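AlkD2 (Streptococcus mutans, PDB 6M9M) is a HEAT-like repeat protein of the DNA alkylation repair family whose own function is unknown, although it binds inosine-5'-monophosphate. Local coordinates at residues Phe13-Ala27 with Val51-Tyr64. Residues are numbered along the deposited sequence; the frame is centred on the assembly and turned at random.
Sequences FSLIEHGFKEEEQRA and VYQVRMYAVFLFGY. With IMP (inosinic acid), chain B.
Gln53 reaches from the first turn of helix 52-65 toward the end of helix 2-13 and the loop that follows it. Its CB packs against CB of Phe13 at 3.6 Å and also touches the Glu23 carboxylate. CG lies 3.3 Å from Phe13 O, the carbonyl that accepts the turn bond from Ile16 N. The chain bends about CB-CG (chi2 93°), which turns the amide across the loop and lays CD over the centre of the neighbouring Tyr52 ring. OE1 runs beside CA of Ser14, whereas NE2 donates a nearly straight bond of 2.8 Å to Ile16 O, with the acceptor in the amide plane. A water that also bonds to Tyr52 OH donates to the same carbonyl, so Ile16 O is gripped twice. Just beyond, His18 ND1 and Gly19 N bond to the phosphate of inosinic acid, and Arg86 of helix 85-102 also hydrogen-bonds to the nucleotide; the Gln53 bond thus probably helps to hold the loop that carries His18 and Gly19. Deeper in, the axes of helix segments 21-27 and 52-64 cross at -46° and come within 8.4 Å of each other, within the alpha-helical array of the HEAT-like repeat fold. Ala27 enters as a knob into the hole formed by Tyr57, Phe60, Leu61 and Tyr64, its CB 3.6 Å from CB of Phe60. Glu24 CB makes a CH-pi contact over one face of the Phe60 ring, 3.7 Å from the centroid. With CG anti to the backbone N (chi1 -175°) and the chain extended, Glu24 continues past this ring toward Tyr64, and a water links OE2 to Tyr64 OH. Between this pair and the loop, Met56 CE fits against Phe20 CB and Gly19 O.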
loop_
_atom_site.group_PDB
_atom_site.type_symbol
_atom_site.label_atom_id
_atom_site.label_comp_id
_atom_site.label_asym_id
_atom_site.label_seq_id
_atom_site.Cartn_x
_atom_site.Cartn_y
_atom_site.Cartn_z
ATOM N N PHE A 13 18.603 4.351 -13.267
ATOM C CA PHE A 13 17.161 4.157 -13.254
ATOM C C PHE A 13 16.344 5.187 -14.034
ATOM O O PHE A 13 15.148 4.954 -14.257
ATOM C CB PHE A 13 16.624 4.200 -11.812
ATOM C CG PHE A 13 17.094 3.079 -10.911
ATOM C CD1 PHE A 13 17.547 1.876 -11.418
ATOM C CD2 PHE A 13 17.047 3.237 -9.534
ATOM C CE1 PHE A 13 17.957 0.859 -10.565
ATOM C CE2 PHE A 13 17.459 2.223 -8.679
ATOM C CZ PHE A 13 17.914 1.033 -9.200
ATOM N N SER A 14 16.913 6.326 -14.415
ATOM C CA SER A 14 16.064 7.428 -14.865
ATOM C C SER A 14 15.387 7.179 -16.211
ATOM O O SER A 14 14.442 7.905 -16.554
ATOM C CB SER A 14 16.849 8.737 -14.924
ATOM O OG SER A 14 17.760 8.729 -15.998
ATOM N N LEU A 15 15.845 6.202 -16.988
ATOM C CA LEU A 15 15.258 5.919 -18.294
ATOM C C LEU A 15 14.270 4.754 -18.273
ATOM O O LEU A 15 13.668 4.451 -19.309
ATOM C CB LEU A 15 16.357 5.658 -19.334
ATOM C CG LEU A 15 17.353 6.791 -19.586
ATOM C CD1 LEU A 15 18.406 6.379 -20.619
ATOM C CD2 LEU A 15 16.649 8.065 -20.043
ATOM N N ILE A 16 14.082 4.102 -17.124
ATOM C CA ILE A 16 13.126 3.002 -17.025
ATOM C C ILE A 16 11.721 3.584 -17.085
ATOM O O ILE A 16 11.354 4.438 -16.270
ATOM C CB ILE A 16 13.337 2.215 -15.725
ATOM C CG1 ILE A 16 14.750 1.629 -15.662
ATOM C CG2 ILE A 16 12.315 1.111 -15.621
ATOM C CD1 ILE A 16 15.125 1.109 -14.315
ATOM N N GLU A 17 10.916 3.102 -18.025
ATOM C CA GLU A 17 9.588 3.647 -18.256
ATOM C C GLU A 17 8.475 2.768 -17.720
ATOM O O GLU A 17 7.334 3.246 -17.633
ATOM C CB GLU A 17 9.356 3.918 -19.748
ATOM C CG GLU A 17 10.169 5.090 -20.240
ATOM C CD GLU A 17 9.997 5.438 -21.699
ATOM O OE1 GLU A 17 9.084 4.939 -22.402
ATOM O OE2 GLU A 17 10.817 6.265 -22.138
ATOM N N HIS A 18 8.769 1.518 -17.344
ATOM C CA HIS A 18 7.750 0.579 -16.884
ATOM C C HIS A 18 8.339 -0.349 -15.837
ATOM O O HIS A 18 9.541 -0.602 -15.814
ATOM C CB HIS A 18 7.167 -0.194 -18.076
ATOM C CG HIS A 18 6.548 0.698 -19.108
ATOM N ND1 HIS A 18 5.261 1.176 -18.991
ATOM C CD2 HIS A 18 7.049 1.240 -20.243
ATOM C CE1 HIS A 18 4.988 1.958 -20.018
ATOM N NE2 HIS A 18 6.056 2.015 -20.794
ATOM N N GLY A 19 7.477 -0.841 -14.964
ATOM C CA GLY A 19 7.874 -1.838 -13.993
ATOM C C GLY A 19 8.474 -1.247 -12.731
ATOM O O GLY A 19 8.668 -0.036 -12.582
ATOM N N PHE A 20 8.789 -2.141 -11.799
ATOM C CA PHE A 20 9.388 -1.757 -10.531
ATOM C C PHE A 20 10.417 -2.765 -10.036
ATOM O O PHE A 20 11.038 -2.521 -9.004
ATOM C CB PHE A 20 8.298 -1.579 -9.447
ATOM C CG PHE A 20 7.473 -2.818 -9.230
ATOM C CD1 PHE A 20 7.899 -3.808 -8.362
ATOM C CD2 PHE A 20 6.284 -3.007 -9.908
ATOM C CE1 PHE A 20 7.155 -4.953 -8.178
ATOM C CE2 PHE A 20 5.538 -4.151 -9.732
ATOM C CZ PHE A 20 5.968 -5.125 -8.867
ATOM N N LYS A 21 10.615 -3.884 -10.719
ATOM C CA LYS A 21 11.455 -4.930 -10.142
ATOM C C LYS A 21 12.926 -4.537 -10.062
ATOM O O LYS A 21 13.620 -4.982 -9.144
ATOM C CB LYS A 21 11.257 -6.239 -10.902
ATOM C CG LYS A 21 9.937 -6.908 -10.556
ATOM C CD LYS A 21 9.574 -8.012 -11.528
ATOM C CE LYS A 21 8.198 -8.580 -11.205
ATOM N NZ LYS A 21 7.128 -7.530 -11.208
ATOM N N GLU A 22 13.427 -3.706 -10.980
ATOM C CA GLU A 22 14.836 -3.330 -10.902
ATOM C C GLU A 22 15.111 -2.495 -9.657
ATOM O O GLU A 22 16.094 -2.730 -8.939
ATOM C CB GLU A 22 15.261 -2.562 -12.151
ATOM C CG GLU A 22 15.127 -3.336 -13.437
ATOM C CD GLU A 22 15.723 -2.594 -14.614
ATOM O OE1 GLU A 22 16.757 -1.918 -14.422
ATOM O OE2 GLU A 22 15.152 -2.680 -15.718
ATOM N N GLU A 23 14.245 -1.528 -9.368
ATOM C CA GLU A 23 14.415 -0.711 -8.175
ATOM C C GLU A 23 14.256 -1.551 -6.914
ATOM O O GLU A 23 15.028 -1.401 -5.959
ATOM C CB GLU A 23 13.417 0.444 -8.190
ATOM C CG GLU A 23 13.631 1.445 -9.325
ATOM C CD GLU A 23 12.744 1.212 -10.546
ATOM O OE1 GLU A 23 12.272 0.079 -10.738
ATOM O OE2 GLU A 23 12.526 2.176 -11.316
ATOM N N GLU A 24 13.267 -2.441 -6.901
ATOM C CA GLU A 24 13.040 -3.313 -5.760
ATOM C C GLU A 24 14.254 -4.182 -5.476
ATOM O O GLU A 24 14.691 -4.299 -4.328
ATOM C CB GLU A 24 11.816 -4.187 -6.042
ATOM C CG GLU A 24 11.420 -5.055 -4.868
ATOM C CD GLU A 24 10.274 -5.985 -5.190
ATOM O OE1 GLU A 24 10.122 -6.357 -6.380
ATOM O OE2 GLU A 24 9.539 -6.356 -4.250
ATOM N N GLN A 25 14.803 -4.829 -6.507
ATOM C CA GLN A 25 15.925 -5.730 -6.269
ATOM C C GLN A 25 17.157 -4.975 -5.783
ATOM O O GLN A 25 17.875 -5.460 -4.904
ATOM C CB GLN A 25 16.233 -6.549 -7.520
ATOM C CG GLN A 25 17.325 -7.589 -7.299
ATOM C CD GLN A 25 17.036 -8.515 -6.120
ATOM O OE1 GLN A 25 16.041 -9.244 -6.115
ATOM N NE2 GLN A 25 17.901 -8.476 -5.109
ATOM N N ARG A 26 17.413 -3.782 -6.323
ATOM C CA ARG A 26 18.547 -3.001 -5.834
ATOM C C ARG A 26 18.349 -2.614 -4.372
ATOM O O ARG A 26 19.279 -2.713 -3.565
ATOM C CB ARG A 26 18.725 -1.757 -6.700
ATOM C CG ARG A 26 20.063 -1.061 -6.519
ATOM C CD ARG A 26 21.216 -1.795 -7.237
ATOM N NE ARG A 26 22.370 -0.912 -7.331
ATOM C CZ ARG A 26 22.613 -0.088 -8.344
ATOM N NH1 ARG A 26 21.804 -0.047 -9.393
ATOM N NH2 ARG A 26 23.692 0.683 -8.311
ATOM N N ALA A 27 17.141 -2.173 -4.006
ATOM C CA ALA A 27 16.866 -1.839 -2.616
ATOM C C ALA A 27 17.051 -3.049 -1.704
ATOM O O ALA A 27 17.640 -2.936 -0.618
ATOM C CB ALA A 27 15.448 -1.285 -2.492
ATOM N N VAL A 51 14.506 12.289 -9.493
ATOM C CA VAL A 51 14.309 11.146 -10.380
ATOM C C VAL A 51 13.329 10.210 -9.686
ATOM O O VAL A 51 13.666 9.593 -8.669
ATOM C CB VAL A 51 15.642 10.453 -10.699
ATOM C CG1 VAL A 51 15.412 9.229 -11.559
ATOM C CG2 VAL A 51 16.596 11.445 -11.389
ATOM N N TYR A 52 12.105 10.095 -10.212
ATOM C CA TYR A 52 11.071 9.373 -9.461
ATOM C C TYR A 52 11.435 7.900 -9.271
ATOM O O TYR A 52 11.057 7.289 -8.269
ATOM C CB TYR A 52 9.688 9.551 -10.086
ATOM C CG TYR A 52 9.391 8.692 -11.305
ATOM C CD1 TYR A 52 9.033 7.363 -11.172
ATOM C CD2 TYR A 52 9.462 9.219 -12.594
ATOM C CE1 TYR A 52 8.771 6.574 -12.277
ATOM C CE2 TYR A 52 9.188 8.445 -13.695
ATOM C CZ TYR A 52 8.839 7.125 -13.543
ATOM O OH TYR A 52 8.570 6.352 -14.649
ATOM N N GLN A 53 12.191 7.316 -10.205
ATOM C CA GLN A 53 12.604 5.929 -10.055
ATOM C C GLN A 53 13.535 5.737 -8.861
ATOM O O GLN A 53 13.511 4.679 -8.225
ATOM C CB GLN A 53 13.266 5.434 -11.343
ATOM C CG GLN A 53 12.374 5.451 -12.588
ATOM C CD GLN A 53 12.496 6.725 -13.404
ATOM O OE1 GLN A 53 12.820 7.785 -12.871
ATOM N NE2 GLN A 53 12.215 6.630 -14.705
ATOM N N VAL A 54 14.357 6.740 -8.540
ATOM C CA VAL A 54 15.190 6.678 -7.340
ATOM C C VAL A 54 14.336 6.839 -6.086
ATOM O O VAL A 54 14.590 6.192 -5.065
ATOM C CB VAL A 54 16.336 7.701 -7.435
ATOM C CG1 VAL A 54 17.143 7.750 -6.149
ATOM C CG2 VAL A 54 17.251 7.349 -8.595
ATOM N N ARG A 55 13.277 7.655 -6.155
ATOM C CA ARG A 55 12.341 7.699 -5.039
ATOM C C ARG A 55 11.630 6.362 -4.852
ATOM O O ARG A 55 11.370 5.960 -3.716
ATOM C CB ARG A 55 11.339 8.839 -5.208
ATOM C CG ARG A 55 11.986 10.209 -5.309
ATOM C CD ARG A 55 11.055 11.313 -4.890
ATOM N NE ARG A 55 9.805 11.375 -5.646
ATOM C CZ ARG A 55 9.682 11.947 -6.838
ATOM N NH1 ARG A 55 10.740 12.476 -7.446
ATOM N NH2 ARG A 55 8.501 11.987 -7.433
ATOM N N MET A 56 11.320 5.655 -5.944
ATOM C CA MET A 56 10.769 4.304 -5.823
ATOM C C MET A 56 11.711 3.397 -5.043
ATOM O O MET A 56 11.294 2.710 -4.106
ATOM C CB MET A 56 10.492 3.722 -7.207
ATOM C CG MET A 56 9.324 4.345 -7.961
ATOM S SD MET A 56 9.207 3.842 -9.692
ATOM C CE MET A 56 9.155 2.069 -9.530
ATOM N N TYR A 57 12.986 3.381 -5.432
ATOM C CA TYR A 57 14.021 2.651 -4.696
ATOM C C TYR A 57 14.002 3.015 -3.214
ATOM O O TYR A 57 14.039 2.141 -2.340
ATOM C CB TYR A 57 15.372 2.961 -5.356
ATOM C CG TYR A 57 16.589 2.647 -4.530
ATOM C CD1 TYR A 57 17.110 3.590 -3.670
ATOM C CD2 TYR A 57 17.216 1.407 -4.602
ATOM C CE1 TYR A 57 18.228 3.332 -2.911
ATOM C CE2 TYR A 57 18.347 1.137 -3.842
ATOM C CZ TYR A 57 18.837 2.105 -2.985
ATOM O OH TYR A 57 19.951 1.893 -2.209
ATOM N N ALA A 58 13.940 4.315 -2.916
ATOM C CA ALA A 58 13.958 4.773 -1.532
ATOM C C ALA A 58 12.758 4.262 -0.752
ATOM O O ALA A 58 12.881 3.930 0.436
ATOM C CB ALA A 58 13.982 6.300 -1.493
ATOM N N VAL A 59 11.583 4.239 -1.385
ATOM C CA VAL A 59 10.376 3.775 -0.703
ATOM C C VAL A 59 10.430 2.273 -0.458
ATOM O O VAL A 59 9.962 1.797 0.583
ATOM C CB VAL A 59 9.111 4.251 -1.435
ATOM C CG1 VAL A 59 7.863 3.732 -0.756
ATOM C CG2 VAL A 59 9.091 5.785 -1.489
ATOM N N PHE A 60 11.009 1.498 -1.383
ATOM C CA PHE A 60 11.261 0.094 -1.064
ATOM C C PHE A 60 12.155 -0.020 0.174
ATOM O O PHE A 60 11.912 -0.855 1.054
ATOM C CB PHE A 60 11.869 -0.673 -2.251
ATOM C CG PHE A 60 10.874 -1.053 -3.326
ATOM C CD1 PHE A 60 9.830 -1.919 -3.043
ATOM C CD2 PHE A 60 11.003 -0.578 -4.621
ATOM C CE1 PHE A 60 8.917 -2.279 -4.032
ATOM C CE2 PHE A 60 10.098 -0.944 -5.609
ATOM C CZ PHE A 60 9.058 -1.799 -5.313
ATOM N N LEU A 61 13.220 0.790 0.249
ATOM C CA LEU A 61 14.060 0.786 1.447
ATOM C C LEU A 61 13.262 1.122 2.704
ATOM O O LEU A 61 13.408 0.463 3.737
ATOM C CB LEU A 61 15.235 1.747 1.303
ATOM C CG LEU A 61 16.389 1.371 0.377
ATOM C CD1 LEU A 61 17.428 2.499 0.433
ATOM C CD2 LEU A 61 17.002 0.050 0.779
ATOM N N PHE A 62 12.412 2.152 2.640
ATOM C CA PHE A 62 11.591 2.488 3.793
ATOM C C PHE A 62 10.777 1.270 4.238
ATOM O O PHE A 62 10.677 0.982 5.431
ATOM C CB PHE A 62 10.630 3.647 3.491
ATOM C CG PHE A 62 11.281 5.007 3.306
ATOM C CD1 PHE A 62 12.413 5.408 4.027
ATOM C CD2 PHE A 62 10.716 5.921 2.424
ATOM C CE1 PHE A 62 12.954 6.695 3.845
ATOM C CE2 PHE A 62 11.258 7.172 2.236
ATOM C CZ PHE A 62 12.379 7.563 2.937
ATOM N N GLY A 63 10.169 0.552 3.283
ATOM C CA GLY A 63 9.449 -0.658 3.632
ATOM C C GLY A 63 10.292 -1.654 4.402
ATOM O O GLY A 63 9.862 -2.213 5.419
ATOM N N TYR A 64 11.517 -1.904 3.925
ATOM C CA TYR A 64 12.387 -2.846 4.624
ATOM C C TYR A 64 12.793 -2.343 6.009
ATOM O O TYR A 64 13.068 -3.151 6.903
ATOM C CB TYR A 64 13.635 -3.151 3.785
ATOM C CG TYR A 64 13.332 -3.669 2.398
ATOM C CD1 TYR A 64 12.330 -4.594 2.171
ATOM C CD2 TYR A 64 14.022 -3.180 1.301
ATOM C CE1 TYR A 64 12.025 -5.014 0.878
ATOM C CE2 TYR A 64 13.751 -3.607 0.028
ATOM C CZ TYR A 64 12.758 -4.515 -0.194
ATOM O OH TYR A 64 12.504 -4.897 -1.490
HETATM P P IMP B . 3.507 -0.613 -16.193
HETATM O O1P IMP B . 3.889 -1.849 -16.979
HETATM O O2P IMP B . 3.413 0.581 -17.110
HETATM O O3P IMP B . 4.623 -0.338 -15.087
HETATM O "O5'" IMP B . 2.093 -0.897 -15.537
HETATM C "C5'" IMP B . 1.474 0.049 -14.678
HETATM C "C4'" IMP B . 0.007 0.137 -14.995
HETATM O "O4'" IMP B . -0.640 0.828 -14.095
HETATM C "C3'" IMP B . -0.208 0.925 -16.427
HETATM O "O3'" IMP B . -1.296 0.270 -17.209
HETATM C "C2'" IMP B . -0.548 2.092 -16.124
HETATM O "O2'" IMP B . -1.333 2.693 -17.259
HETATM C "C1'" IMP B . -1.463 1.878 -14.852
HETATM N N9 IMP B . -1.719 2.887 -14.048
HETATM C C8 IMP B . -2.158 2.942 -12.765
HETATM N N7 IMP B . -2.298 4.245 -12.427
HETATM C C5 IMP B . -1.963 5.004 -13.501
HETATM C C6 IMP B . -1.942 6.397 -13.662
HETATM O O6 IMP B . -2.330 7.222 -12.529
HETATM N N1 IMP B . -1.571 6.928 -14.820
HETATM C C2 IMP B . -1.212 6.104 -15.856
HETATM N N3 IMP B . -1.236 4.737 -15.695
HETATM C C4 IMP B . -1.610 4.174 -14.522
HETATM O O HOH W 1 9.214 3.706 -14.559
HETATM O O HOH W 2 10.363 -6.169 -1.947
#